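Local coordinates for protein probable TonB-dependent siderophore receptor PiuA (Acinetobacter baumannii, PDB 5FP1) that probably takes up iron across the outer membrane by binding iron-chelating siderophores, possibly including ferric enterobactin, at residues A[518-522]-A[545-551]; A[159-165]-A[182-188]; A[74-78]-A[318-322]; A[23-27]-A[530-536]. All blocks are in the same frame, centred on the assembly; numbering follows the deposited sequence.

How the contacts relate
Contacts 1 and 2 are antiparallel strand pairings in the wall of the beta-barrel; contacts 3 and 4 join that wall to the N-terminal part of the chain, contact 3 through the plug. The centres of contacts 1 and 2 lie 42 Å apart, on opposite sides of the chain's centre. Contact 3, where a plug loop meets a barrel strand beside a bound phosphate, and contact 4, at a barrel hairpin turn, also lie on opposite sides of that centre, 45 Å apart between centres. Contacts 1 and 4 both use strand 518-531, yet their nearest atoms are about 20 Å apart. The side chain of Q521 in contact 1 is about 4 Å from a bound detergent molecule.

Contact 1 (A[518-522]-A[545-551]); sequences EEAQT and TEKQNTR
Q521 and E546 run side by side, pointing the same way, on one face of an antiparallel hairpin in the beta-barrel of this TonB-dependent receptor. Both CG atoms sit between the backbone N and the carbonyl carbon (chi1 65° and 64°), which keeps the two chains abreast. Their end groups are turned 53° apart, and Q521 NE2 donates to E546 OE2 at 2.9 Å from above the carboxylate plane. A glutamine suits this place, donating from NE2 while OE1 accepts from Y488 of the neighbouring strand 482-493; a detergent touches it too. On the opposite face T522 and T545 cross obliquely, their OG1 atoms 2.8 Å apart in a hydrogen bond, and each hydroxyl also meets the plug, T522 at S123 and T545 at R88. The register slips by one between Q521 and E519 at a classic bulge, in which Q548 and N549 both face E519. Q548 crosses Q521 at about a right angle, their amides stacked. Beyond the bulge, E518 divides its carboxylate between two donors. K547 NZ makes a salt bridge to E518 OE1 at 2.8 Å, while the backbone N of R551 reaches the anti lone pair of E518 OE2 at 2.7 Å, nearly straight at 170°.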
loop_
_atom_site.group_PDB
_atom_site.type_symbol
_atom_site.label_atom_id
_atom_site.label_comp_id
_atom_site.label_asym_id
_atom_site.label_seq_id
_atom_site.Cartn_x
_atom_site.Cartn_y
_atom_site.Cartn_z
ATOM N N GLU A 518 -10.167 -17.239 5.923
ATOM C CA GLU A 518 -10.439 -17.233 4.495
ATOM C C GLU A 518 -9.312 -17.941 3.788
ATOM O O GLU A 518 -8.189 -17.954 4.263
ATOM C CB GLU A 518 -10.545 -15.808 3.981
ATOM C CG GLU A 518 -11.723 -15.031 4.568
ATOM C CD GLU A 518 -11.913 -13.695 3.890
ATOM O OE1 GLU A 518 -10.916 -12.935 3.757
ATOM O OE2 GLU A 518 -13.052 -13.385 3.493
ATOM N N GLU A 519 -9.618 -18.527 2.641
ATOM C CA GLU A 519 -8.648 -19.306 1.896
ATOM C C GLU A 519 -8.617 -18.812 0.470
ATOM O O GLU A 519 -9.674 -18.571 -0.149
ATOM C CB GLU A 519 -9.007 -20.794 1.915
ATOM C CG GLU A 519 -8.958 -21.425 3.287
ATOM C CD GLU A 519 -9.437 -22.872 3.249
ATOM O OE1 GLU A 519 -8.647 -23.747 2.905
ATOM O OE2 GLU A 519 -10.614 -23.120 3.499
ATOM N N ALA A 520 -7.410 -18.625 -0.040
ATOM C CA ALA A 520 -7.217 -18.106 -1.383
ATOM C C ALA A 520 -6.097 -18.877 -2.053
ATOM O O ALA A 520 -5.290 -19.558 -1.387
ATOM C CB ALA A 520 -6.889 -16.613 -1.354
ATOM N N GLN A 521 -6.016 -18.726 -3.357
ATOM C CA GLN A 521 -4.987 -19.396 -4.118
ATOM C C GLN A 521 -4.723 -18.697 -5.439
ATOM O O GLN A 521 -5.578 -17.978 -5.980
ATOM C CB GLN A 521 -5.367 -20.872 -4.326
ATOM C CG GLN A 521 -6.618 -21.013 -5.180
ATOM C CD GLN A 521 -7.186 -22.426 -5.256
ATOM O OE1 GLN A 521 -6.690 -23.364 -4.641
ATOM N NE2 GLN A 521 -8.239 -22.570 -6.023
ATOM N N THR A 522 -3.512 -18.905 -5.960
ATOM C CA THR A 522 -3.129 -18.419 -7.264
ATOM C C THR A 522 -2.523 -19.547 -8.095
ATOM O O THR A 522 -1.610 -20.247 -7.640
ATOM C CB THR A 522 -2.109 -17.273 -7.143
ATOM O OG1 THR A 522 -2.731 -16.146 -6.507
ATOM C CG2 THR A 522 -1.566 -16.843 -8.519
ATOM N N THR A 545 -6.193 -15.771 -9.687
ATOM C CA THR A 545 -5.975 -15.426 -8.262
ATOM C C THR A 545 -7.361 -15.265 -7.685
ATOM O O THR A 545 -8.177 -14.482 -8.207
ATOM C CB THR A 545 -5.144 -14.145 -8.128
ATOM O OG1 THR A 545 -3.773 -14.420 -8.489
ATOM C CG2 THR A 545 -5.192 -13.572 -6.673
ATOM N N GLU A 546 -7.675 -16.057 -6.667
ATOM C CA GLU A 546 -9.024 -16.161 -6.194
ATOM C C GLU A 546 -9.109 -16.396 -4.723
ATOM O O GLU A 546 -8.203 -16.972 -4.112
ATOM C CB GLU A 546 -9.775 -17.302 -6.905
ATOM C CG GLU A 546 -9.203 -18.668 -6.637
ATOM C CD GLU A 546 -9.890 -19.770 -7.446
ATOM O OE1 GLU A 546 -11.134 -19.734 -7.586
ATOM O OE2 GLU A 546 -9.168 -20.657 -7.944
ATOM N N LYS A 547 -10.241 -15.994 -4.167
ATOM C CA LYS A 547 -10.546 -16.296 -2.775
ATOM C C LYS A 547 -11.759 -17.216 -2.765
ATOM O O LYS A 547 -12.908 -16.762 -2.752
ATOM C CB LYS A 547 -10.790 -15.024 -1.967
ATOM C CG LYS A 547 -10.889 -15.291 -0.485
ATOM C CD LYS A 547 -11.321 -14.068 0.294
ATOM C CE LYS A 547 -10.243 -13.027 0.409
ATOM N NZ LYS A 547 -10.779 -11.826 1.148
ATOM N N GLN A 548 -11.486 -18.517 -2.809
ATOM C CA GLN A 548 -12.533 -19.508 -3.008
ATOM C C GLN A 548 -13.296 -19.769 -1.717
ATOM O O GLN A 548 -14.345 -20.375 -1.733
ATOM C CB GLN A 548 -11.935 -20.803 -3.590
ATOM C CG GLN A 548 -11.110 -21.636 -2.627
ATOM C CD GLN A 548 -9.685 -21.150 -2.465
ATOM O OE1 GLN A 548 -9.284 -20.149 -3.033
ATOM N NE2 GLN A 548 -8.914 -21.864 -1.672
ATOM N N ASN A 549 -12.774 -19.302 -0.589
ATOM C CA ASN A 549 -13.530 -19.306 0.648
ATOM C C ASN A 549 -13.460 -17.932 1.268
ATOM O O ASN A 549 -12.467 -17.581 1.942
ATOM C CB ASN A 549 -12.979 -20.346 1.631
ATOM C CG ASN A 549 -13.457 -21.730 1.317
ATOM O OD1 ASN A 549 -14.611 -22.074 1.583
ATOM N ND2 ASN A 549 -12.599 -22.521 0.711
ATOM N N THR A 550 -14.502 -17.151 1.007
ATOM C CA THR A 550 -14.612 -15.781 1.478
ATOM C C THR A 550 -15.604 -15.730 2.611
ATOM O O THR A 550 -16.666 -16.386 2.554
ATOM C CB THR A 550 -15.129 -14.880 0.342
ATOM O OG1 THR A 550 -14.207 -14.903 -0.754
ATOM C CG2 THR A 550 -15.326 -13.438 0.802
ATOM N N ARG A 551 -15.285 -14.949 3.636
ATOM C CA ARG A 551 -16.181 -14.792 4.765
ATOM C C ARG A 551 -17.323 -13.887 4.342
ATOM O O ARG A 551 -17.093 -12.838 3.777
ATOM C CB ARG A 551 -15.453 -14.188 5.970
ATOM C CG ARG A 551 -16.265 -14.256 7.266
ATOM C CD ARG A 551 -15.366 -14.021 8.472
ATOM N NE ARG A 551 -14.728 -12.730 8.444
ATOM C CZ ARG A 551 -13.441 -12.484 8.226
ATOM N NH1 ARG A 551 -12.547 -13.439 7.988
ATOM N NH2 ARG A 551 -13.045 -11.230 8.253
HETATM O O HOH W 1 -6.093 -22.061 -0.358
#

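Contact 2 (A[159-165]-A[182-188]); sequences DNYQRIT and VLGHQNE
R163 and H185 face each other as a non-hydrogen-bonded pair of an antiparallel hairpin in the barrel wall, and round them the contact is tightest. L183 CD1 lies over the centre of one guanidinium face, 3.5 Å from R163 CZ, while H185 ND1 is at the guanidinium edge, 3.0 Å from R163 NH1. The extended chain of R163, CG anti to the backbone N, carries its charge past the imidazole to a salt bridge with E110. Next to ND1, H185 CE1 leads the imidazole edge toward the Y161 face, with ring centroids 5.3 Å apart and planes at 80°. Rotation of the imidazole is fixed by H185 NE2, which donates almost in the ring plane to N187 OD1 at 2.8 Å. A histidine fits here as both flat packer and donor.

The other face is looser. Q162 and Q186 lie alongside each other, but their amides are poorly angled for bonding, and I164 on the surface has only the glycine G184 opposite it. At the hairpin's open end D159 and N160 take left-handed backbone angles, which aspartate and asparagine accept comparatively well. N160 ND2 donates to E188 OE2 at 2.8 Å from above the carboxylate. Although D159 OD1 and E188 OE1 are like charges 4.3 Å apart, one water donates to both, which probably eases their repulsion; D159 OD2 is bound by G191 N.

Strand 149-157 pairs with the outer edge of 161-171, and strand 197-209 with that of 177-188. The face of Y161 and R163 packs on the plug at K56 and T58, just after helix 49-55.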
loop_
_atom_site.group_PDB
_atom_site.type_symbol
_atom_site.label_atom_id
_atom_site.label_comp_id
_atom_site.label_asym_id
_atom_site.label_seq_id
_atom_site.Cartn_x
_atom_site.Cartn_y
_atom_site.Cartn_z
ATOM N N ASP A 159 1.389 25.331 -5.797
ATOM C CA ASP A 159 0.499 25.066 -4.647
ATOM C C ASP A 159 1.275 24.799 -3.370
ATOM O O ASP A 159 0.966 23.881 -2.599
ATOM C CB ASP A 159 -0.495 23.949 -4.983
ATOM C CG ASP A 159 -1.591 24.422 -5.933
ATOM O OD1 ASP A 159 -2.089 25.551 -5.726
ATOM O OD2 ASP A 159 -1.950 23.710 -6.904
ATOM N N ASN A 160 2.285 25.647 -3.151
ATOM C CA ASN A 160 3.032 25.730 -1.899
ATOM C C ASN A 160 3.720 24.425 -1.510
ATOM O O ASN A 160 3.776 24.066 -0.351
ATOM C CB ASN A 160 2.138 26.230 -0.768
ATOM C CG ASN A 160 1.768 27.698 -0.952
ATOM O OD1 ASN A 160 2.621 28.520 -1.276
ATOM N ND2 ASN A 160 0.494 28.022 -0.790
ATOM N N TYR A 161 4.268 23.759 -2.506
ATOM C CA TYR A 161 5.157 22.611 -2.294
ATOM C C TYR A 161 6.556 23.081 -1.930
ATOM O O TYR A 161 7.143 23.908 -2.635
ATOM C CB TYR A 161 5.172 21.827 -3.588
ATOM C CG TYR A 161 6.015 20.578 -3.667
ATOM C CD1 TYR A 161 7.408 20.649 -3.694
ATOM C CD2 TYR A 161 5.423 19.327 -3.807
ATOM C CE1 TYR A 161 8.173 19.514 -3.830
ATOM C CE2 TYR A 161 6.183 18.183 -3.945
ATOM C CZ TYR A 161 7.559 18.280 -3.970
ATOM O OH TYR A 161 8.330 17.155 -4.118
ATOM N N GLN A 162 7.081 22.577 -0.818
ATOM C CA GLN A 162 8.504 22.736 -0.482
ATOM C C GLN A 162 9.001 21.467 0.137
ATOM O O GLN A 162 8.358 20.932 1.036
ATOM C CB GLN A 162 8.708 23.885 0.523
ATOM C CG GLN A 162 8.156 25.219 0.046
ATOM C CD GLN A 162 8.000 26.211 1.189
ATOM O OE1 GLN A 162 8.825 26.257 2.094
ATOM N NE2 GLN A 162 6.931 26.995 1.160
ATOM N N ARG A 163 10.151 20.987 -0.315
ATOM C CA ARG A 163 10.691 19.730 0.185
ATOM C C ARG A 163 12.207 19.785 0.230
ATOM O O ARG A 163 12.843 20.185 -0.746
ATOM C CB ARG A 163 10.261 18.584 -0.740
ATOM C CG ARG A 163 10.658 17.201 -0.250
ATOM C CD ARG A 163 10.227 16.159 -1.257
ATOM N NE ARG A 163 10.604 14.793 -0.892
ATOM C CZ ARG A 163 9.901 13.991 -0.089
ATOM N NH1 ARG A 163 8.792 14.418 0.499
ATOM N NH2 ARG A 163 10.323 12.760 0.150
ATOM N N ILE A 164 12.776 19.398 1.352
ATOM C CA ILE A 164 14.226 19.281 1.466
ATOM C C ILE A 164 14.530 17.902 1.984
ATOM O O ILE A 164 13.921 17.450 2.958
ATOM C CB ILE A 164 14.785 20.332 2.461
ATOM C CG1 ILE A 164 14.560 21.742 1.920
ATOM C CG2 ILE A 164 16.276 20.111 2.703
ATOM C CD1 ILE A 164 14.695 22.833 2.960
ATOM N N THR A 165 15.450 17.213 1.326
ATOM C CA THR A 165 15.985 15.976 1.867
ATOM C C THR A 165 17.504 16.055 1.888
ATOM O O THR A 165 18.106 16.728 1.056
ATOM C CB THR A 165 15.606 14.767 0.999
ATOM O OG1 THR A 165 16.028 15.013 -0.323
ATOM C CG2 THR A 165 14.107 14.539 0.978
ATOM N N VAL A 182 17.259 12.803 6.246
ATOM C CA VAL A 182 16.399 13.738 6.957
ATOM C C VAL A 182 15.448 14.338 5.937
ATOM O O VAL A 182 15.793 14.474 4.765
ATOM C CB VAL A 182 17.193 14.863 7.654
ATOM C CG1 VAL A 182 16.299 15.624 8.602
ATOM C CG2 VAL A 182 18.359 14.300 8.450
ATOM N N LEU A 183 14.246 14.675 6.393
ATOM C CA LEU A 183 13.176 15.126 5.517
ATOM C C LEU A 183 12.431 16.261 6.191
ATOM O O LEU A 183 12.078 16.168 7.366
ATOM C CB LEU A 183 12.175 13.988 5.220
ATOM C CG LEU A 183 10.858 14.419 4.542
ATOM C CD1 LEU A 183 11.083 14.754 3.085
ATOM C CD2 LEU A 183 9.772 13.346 4.694
ATOM N N GLY A 184 12.163 17.287 5.393
ATOM C CA GLY A 184 11.181 18.314 5.696
ATOM C C GLY A 184 10.311 18.535 4.486
ATOM O O GLY A 184 10.807 18.751 3.393
ATOM N N HIS A 185 8.991 18.480 4.660
ATOM C CA HIS A 185 8.105 18.523 3.506
ATOM C C HIS A 185 6.786 19.202 3.801
ATOM O O HIS A 185 6.204 18.985 4.850
ATOM C CB HIS A 185 7.798 17.116 3.014
ATOM C CG HIS A 185 6.818 17.077 1.887
ATOM N ND1 HIS A 185 7.200 16.938 0.578
ATOM C CD2 HIS A 185 5.466 17.196 1.874
ATOM C CE1 HIS A 185 6.131 16.996 -0.202
ATOM N NE2 HIS A 185 5.067 17.133 0.564
ATOM N N GLN A 186 6.314 19.999 2.851
ATOM C CA GLN A 186 4.931 20.518 2.890
ATOM C C GLN A 186 4.413 20.676 1.495
ATOM O O GLN A 186 5.179 20.983 0.557
ATOM C CB GLN A 186 4.823 21.858 3.622
ATOM C CG GLN A 186 5.555 23.002 2.940
ATOM C CD GLN A 186 5.230 24.367 3.550
ATOM O OE1 GLN A 186 4.889 25.309 2.838
ATOM N NE2 GLN A 186 5.331 24.469 4.853
ATOM N N ASN A 187 3.109 20.459 1.338
ATOM C CA ASN A 187 2.428 20.791 0.100
ATOM C C ASN A 187 0.933 20.899 0.332
ATOM O O ASN A 187 0.379 20.240 1.226
ATOM C CB ASN A 187 2.723 19.766 -1.016
ATOM C CG ASN A 187 1.971 18.446 -0.842
ATOM O OD1 ASN A 187 2.375 17.595 -0.048
ATOM N ND2 ASN A 187 0.909 18.257 -1.615
ATOM N N GLU A 188 0.286 21.728 -0.474
ATOM C CA GLU A 188 -1.163 21.715 -0.598
ATOM C C GLU A 188 -1.501 20.749 -1.704
ATOM O O GLU A 188 -0.733 20.602 -2.647
ATOM C CB GLU A 188 -1.696 23.095 -0.969
ATOM C CG GLU A 188 -1.445 24.129 0.095
ATOM C CD GLU A 188 -1.829 25.524 -0.377
ATOM O OE1 GLU A 188 -2.475 25.663 -1.450
ATOM O OE2 GLU A 188 -1.482 26.464 0.347
HETATM O O HOH W 2 -2.159 27.217 -3.723
#

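Contact 3 (A[74-78]-A[318-322]); sequences AGEGG and HRLNS. With PO4 (phosphate ion), chain B.
G77 and the side chain of N321 meet where a loop of the plug domain touches strand 315-341 of the surrounding barrel, a plug-in-barrel seam of the TonB-dependent receptor fold. The first shell is small. The N321 side chain packs on the E76-G77 peptide, its CG 3.7 Å from E76 C. R319 NH2 comes within 4.0 Å of G77 CA, and a residue with no side chain suits a place so close to a guanidinium.

E76 and R319 probably attract each other without a direct bond: E76 OE1 lies 4.3 Å from R319 NH2, well out of the guanidinium plane. A water closes this gap, accepting a hydrogen bond from R319 NH2 and donating to E76 OE1 and to O4 of a phosphate ion, probably from the crystallisation liquor. R319 NH1 gives that ion a weak hydrogen bond, 2.9 Å from its O2, and H700 supplies a further one. A second water accepts from S322 N and sits near G77 O, to which it may donate.

Further out, both charged groups are held by their own neighbourhoods. E76 folds back, its chain bent at chi2, and OE1 accepts from G77 N at 2.6 Å, which ties the carboxylate to the loop. R319 has a second anionic partner in D306, through the same NH1 that faces the phosphate. Its chain bends at chi2 (66°), turning the guanidinium back along its own strand. There R319 NE donates to L320 O at 2.9 Å and 160°; the carbonyl lies in the guanidinium plane, whereas the donor stands above the carbonyl plane.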
loop_
_atom_site.group_PDB
_atom_site.type_symbol
_atom_site.label_atom_id
_atom_site.label_comp_id
_atom_site.label_asym_id
_atom_site.label_seq_id
_atom_site.Cartn_x
_atom_site.Cartn_y
_atom_site.Cartn_z
ATOM N N ALA A 74 -10.261 3.644 -0.087
ATOM C CA ALA A 74 -10.523 4.830 0.713
ATOM C C ALA A 74 -11.010 4.433 2.095
ATOM O O ALA A 74 -11.383 3.271 2.325
ATOM C CB ALA A 74 -11.558 5.694 0.032
ATOM N N GLY A 75 -11.003 5.411 3.000
ATOM C CA GLY A 75 -11.493 5.224 4.350
ATOM C C GLY A 75 -12.952 5.557 4.554
ATOM O O GLY A 75 -13.600 6.140 3.696
ATOM N N GLU A 76 -13.478 5.178 5.708
ATOM C CA GLU A 76 -14.835 5.578 6.078
ATOM C C GLU A 76 -14.985 5.541 7.589
ATOM O O GLU A 76 -14.026 5.805 8.304
ATOM C CB GLU A 76 -15.896 4.726 5.391
ATOM C CG GLU A 76 -17.166 5.510 5.070
ATOM C CD GLU A 76 -18.406 4.891 5.712
ATOM O OE1 GLU A 76 -18.566 5.045 6.942
ATOM O OE2 GLU A 76 -19.219 4.257 4.997
ATOM N N GLY A 77 -16.195 5.310 8.087
ATOM C CA GLY A 77 -16.434 5.387 9.509
ATOM C C GLY A 77 -15.766 4.279 10.300
ATOM O O GLY A 77 -15.356 4.498 11.442
ATOM N N GLY A 78 -15.646 3.109 9.684
ATOM C CA GLY A 78 -15.108 1.931 10.334
ATOM C C GLY A 78 -13.782 1.436 9.812
ATOM O O GLY A 78 -13.362 0.326 10.125
ATOM N N HIS A 318 -21.216 17.861 6.342
ATOM C CA HIS A 318 -19.856 17.470 6.733
ATOM C C HIS A 318 -19.870 16.281 7.721
ATOM O O HIS A 318 -19.524 16.454 8.882
ATOM C CB HIS A 318 -19.112 18.598 7.452
ATOM C CG HIS A 318 -18.867 19.834 6.643
ATOM N ND1 HIS A 318 -18.051 19.860 5.529
ATOM C CD2 HIS A 318 -19.266 21.116 6.847
ATOM C CE1 HIS A 318 -17.974 21.102 5.073
ATOM N NE2 HIS A 318 -18.706 21.881 5.851
ATOM N N ARG A 319 -20.215 15.079 7.241
ATOM C CA ARG A 319 -20.193 13.864 8.049
ATOM C C ARG A 319 -18.807 13.652 8.620
ATOM O O ARG A 319 -17.827 13.744 7.904
ATOM C CB ARG A 319 -20.596 12.644 7.210
ATOM C CG ARG A 319 -20.232 11.298 7.816
ATOM C CD ARG A 319 -20.959 10.945 9.120
ATOM N NE ARG A 319 -20.220 9.853 9.754
ATOM C CZ ARG A 319 -20.417 8.550 9.563
ATOM N NH1 ARG A 319 -21.419 8.104 8.838
ATOM N NH2 ARG A 319 -19.614 7.688 10.151
ATOM N N LEU A 320 -18.734 13.403 9.924
ATOM C CA LEU A 320 -17.443 13.235 10.612
ATOM C C LEU A 320 -17.055 11.753 10.693
ATOM O O LEU A 320 -17.882 10.915 11.064
ATOM C CB LEU A 320 -17.498 13.826 12.036
ATOM C CG LEU A 320 -16.203 13.752 12.862
ATOM C CD1 LEU A 320 -16.078 15.010 13.740
ATOM C CD2 LEU A 320 -16.142 12.507 13.708
ATOM N N ASN A 321 -15.809 11.478 10.334
ATOM C CA ASN A 321 -15.132 10.203 10.528
ATOM C C ASN A 321 -13.899 10.484 11.375
ATOM O O ASN A 321 -13.227 11.506 11.194
ATOM C CB ASN A 321 -14.694 9.573 9.210
ATOM C CG ASN A 321 -15.886 9.046 8.376
ATOM O OD1 ASN A 321 -16.855 8.541 8.905
ATOM N ND2 ASN A 321 -15.789 9.168 7.114
ATOM N N SER A 322 -13.626 9.616 12.337
ATOM C CA SER A 322 -12.513 9.822 13.234
ATOM C C SER A 322 -11.984 8.507 13.770
ATOM O O SER A 322 -12.677 7.473 13.745
ATOM C CB SER A 322 -12.906 10.707 14.415
ATOM O OG SER A 322 -13.669 9.984 15.363
HETATM P P PO4 B . -22.337 5.253 6.892
HETATM O O1 PO4 B . -23.587 6.052 6.592
HETATM O O2 PO4 B . -21.150 6.171 6.692
HETATM O O3 PO4 B . -22.226 4.051 5.954
HETATM O O4 PO4 B . -22.372 4.770 8.332
HETATM O O HOH W 3 -12.917 6.327 10.901
HETATM O O HOH W 4 -20.114 4.835 9.677
HETATM O O HOH W 5 -15.577 7.520 12.524
#

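Contact 4 (A[23-27]-A[530-536]); sequences LKVDQ and DFLDNHL
K24 reaches from the N-terminal segment towards D530 and the turn after it, and its ammonium carries the contact. Charge pairing comes first: K24 NZ forms a salt bridge with D26 OD1 at 2.7 Å, on the syn lone pair, and a longer one with D530 OD2 at 3.6 Å. One lysine thus lies between two acids, whose OD1 (D26) and OD2 (D530) are 4.3 Å apart, and its charge probably offsets their repulsion.

Hydrogen bonds complete the grip. K24 NZ donates to the carbonyl N534 O at 2.9 Å, from above the carbonyl plane. A water donates to D26 OD1 and D530 OD1, and D530 OD1 also accepts from N537.

Carbon contacts are few. A chain extended as far as CE and turned only at its last torsion (chi4 -86°) lays K24 CD 3.6 Å from H535 O and places the amine beside N534 O. A lysine is long enough to span this gap and still bond at its end.

The receiving type I' turn, L532 to H535, has L532 O accepting from H535 N and, at 3.1 Å, from H535 ND1. With H535 and L536 both facing F531, it is a beta hairpin closed by a type I' turn and a classic bulge.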
loop_
_atom_site.group_PDB
_atom_site.type_symbol
_atom_site.label_atom_id
_atom_site.label_comp_id
_atom_site.label_asym_id
_atom_site.label_seq_id
_atom_site.Cartn_x
_atom_site.Cartn_y
_atom_site.Cartn_z
ATOM N N LEU A 23 16.377 0.954 -14.686
ATOM C CA LEU A 23 14.971 0.699 -14.401
ATOM C C LEU A 23 14.665 -0.805 -14.270
ATOM O O LEU A 23 13.599 -1.190 -13.806
ATOM C CB LEU A 23 14.107 1.332 -15.482
ATOM C CG LEU A 23 14.107 2.873 -15.553
ATOM C CD1 LEU A 23 13.277 3.322 -16.729
ATOM C CD2 LEU A 23 13.570 3.498 -14.274
ATOM N N LYS A 24 15.618 -1.643 -14.672
ATOM C CA LYS A 24 15.486 -3.093 -14.592
ATOM C C LYS A 24 16.172 -3.553 -13.332
ATOM O O LYS A 24 17.345 -3.226 -13.092
ATOM C CB LYS A 24 16.137 -3.713 -15.839
ATOM C CG LYS A 24 16.407 -5.212 -15.854
ATOM C CD LYS A 24 17.103 -5.548 -17.174
ATOM C CE LYS A 24 17.413 -7.018 -17.345
ATOM N NZ LYS A 24 18.719 -7.323 -16.706
ATOM N N VAL A 25 15.449 -4.277 -12.487
ATOM C CA VAL A 25 16.050 -4.819 -11.282
ATOM C C VAL A 25 16.131 -6.338 -11.392
ATOM O O VAL A 25 15.111 -6.979 -11.622
ATOM C CB VAL A 25 15.208 -4.405 -10.053
ATOM C CG1 VAL A 25 15.776 -4.983 -8.764
ATOM C CG2 VAL A 25 15.121 -2.885 -9.982
ATOM N N ASP A 26 17.324 -6.915 -11.212
ATOM C CA ASP A 26 17.541 -8.351 -11.468
ATOM C C ASP A 26 17.260 -9.233 -10.271
ATOM O O ASP A 26 16.819 -10.371 -10.429
ATOM C CB ASP A 26 18.974 -8.643 -11.924
ATOM C CG ASP A 26 19.275 -8.062 -13.273
ATOM O OD1 ASP A 26 18.353 -7.935 -14.106
ATOM O OD2 ASP A 26 20.440 -7.715 -13.494
ATOM N N GLN A 27 17.535 -8.720 -9.080
ATOM C CA GLN A 27 17.384 -9.494 -7.852
ATOM C C GLN A 27 16.549 -8.705 -6.851
ATOM O O GLN A 27 16.754 -7.513 -6.670
ATOM C CB GLN A 27 18.741 -9.758 -7.190
ATOM C CG GLN A 27 19.787 -10.357 -8.098
ATOM C CD GLN A 27 19.765 -11.864 -8.071
ATOM O OE1 GLN A 27 18.918 -12.479 -7.419
ATOM N NE2 GLN A 27 20.709 -12.472 -8.771
ATOM N N ASP A 530 15.402 -11.982 -20.327
ATOM C CA ASP A 530 16.391 -10.906 -20.431
ATOM C C ASP A 530 16.864 -10.804 -21.874
ATOM O O ASP A 530 17.233 -11.818 -22.452
ATOM C CB ASP A 530 17.603 -11.184 -19.539
ATOM C CG ASP A 530 17.419 -10.704 -18.107
ATOM O OD1 ASP A 530 16.311 -10.264 -17.733
ATOM O OD2 ASP A 530 18.394 -10.800 -17.348
ATOM N N PHE A 531 16.874 -9.583 -22.419
ATOM C CA PHE A 531 17.194 -9.297 -23.823
ATOM C C PHE A 531 18.261 -8.232 -23.910
ATOM O O PHE A 531 18.542 -7.516 -22.934
ATOM C CB PHE A 531 16.013 -8.666 -24.571
ATOM C CG PHE A 531 14.879 -9.573 -24.826
ATOM C CD1 PHE A 531 14.999 -10.621 -25.733
ATOM C CD2 PHE A 531 13.659 -9.352 -24.204
ATOM C CE1 PHE A 531 13.931 -11.466 -25.994
ATOM C CE2 PHE A 531 12.580 -10.190 -24.470
ATOM C CZ PHE A 531 12.717 -11.248 -25.364
ATOM N N LEU A 532 18.784 -8.066 -25.127
ATOM C CA LEU A 532 19.724 -6.984 -25.434
ATOM C C LEU A 532 20.877 -6.980 -24.504
ATOM O O LEU A 532 21.138 -5.976 -23.840
ATOM C CB LEU A 532 19.060 -5.616 -25.331
ATOM C CG LEU A 532 18.178 -5.126 -26.466
ATOM C CD1 LEU A 532 17.938 -3.634 -26.276
ATOM C CD2 LEU A 532 18.828 -5.388 -27.821
ATOM N N ASP A 533 21.594 -8.091 -24.439
ATOM C CA ASP A 533 22.757 -8.176 -23.567
ATOM C C ASP A 533 22.400 -7.822 -22.135
ATOM O O ASP A 533 23.165 -7.156 -21.441
ATOM C CB ASP A 533 23.885 -7.262 -24.071
ATOM C CG ASP A 533 24.517 -7.776 -25.343
ATOM O OD1 ASP A 533 24.506 -9.013 -25.554
ATOM O OD2 ASP A 533 25.022 -6.954 -26.133
ATOM N N ASN A 534 21.241 -8.310 -21.703
ATOM C CA ASN A 534 20.760 -8.169 -20.332
ATOM C C ASN A 534 20.427 -6.728 -19.932
ATOM O O ASN A 534 20.466 -6.384 -18.759
ATOM C CB ASN A 534 21.739 -8.785 -19.348
ATOM C CG ASN A 534 21.868 -10.285 -19.531
ATOM O OD1 ASN A 534 20.884 -11.025 -19.488
ATOM N ND2 ASN A 534 23.084 -10.738 -19.758
ATOM N N HIS A 535 20.065 -5.914 -20.912
ATOM C CA HIS A 535 19.658 -4.538 -20.644
ATOM C C HIS A 535 18.136 -4.372 -20.517
ATOM O O HIS A 535 17.678 -3.373 -19.971
ATOM C CB HIS A 535 20.164 -3.617 -21.750
ATOM C CG HIS A 535 21.595 -3.224 -21.591
ATOM N ND1 HIS A 535 22.579 -3.620 -22.474
ATOM C CD2 HIS A 535 22.212 -2.473 -20.650
ATOM C CE1 HIS A 535 23.740 -3.129 -22.082
ATOM N NE2 HIS A 535 23.547 -2.435 -20.974
ATOM N N LEU A 536 17.380 -5.328 -21.045
ATOM C CA LEU A 536 15.925 -5.291 -21.036
ATOM C C LEU A 536 15.398 -6.576 -20.449
ATOM O O LEU A 536 16.007 -7.646 -20.633
ATOM C CB LEU A 536 15.354 -5.159 -22.439
ATOM C CG LEU A 536 15.189 -3.788 -23.060
ATOM C CD1 LEU A 536 14.606 -3.949 -24.455
ATOM C CD2 LEU A 536 14.309 -2.890 -22.213
HETATM O O HOH W 6 16.277 -9.720 -14.943
#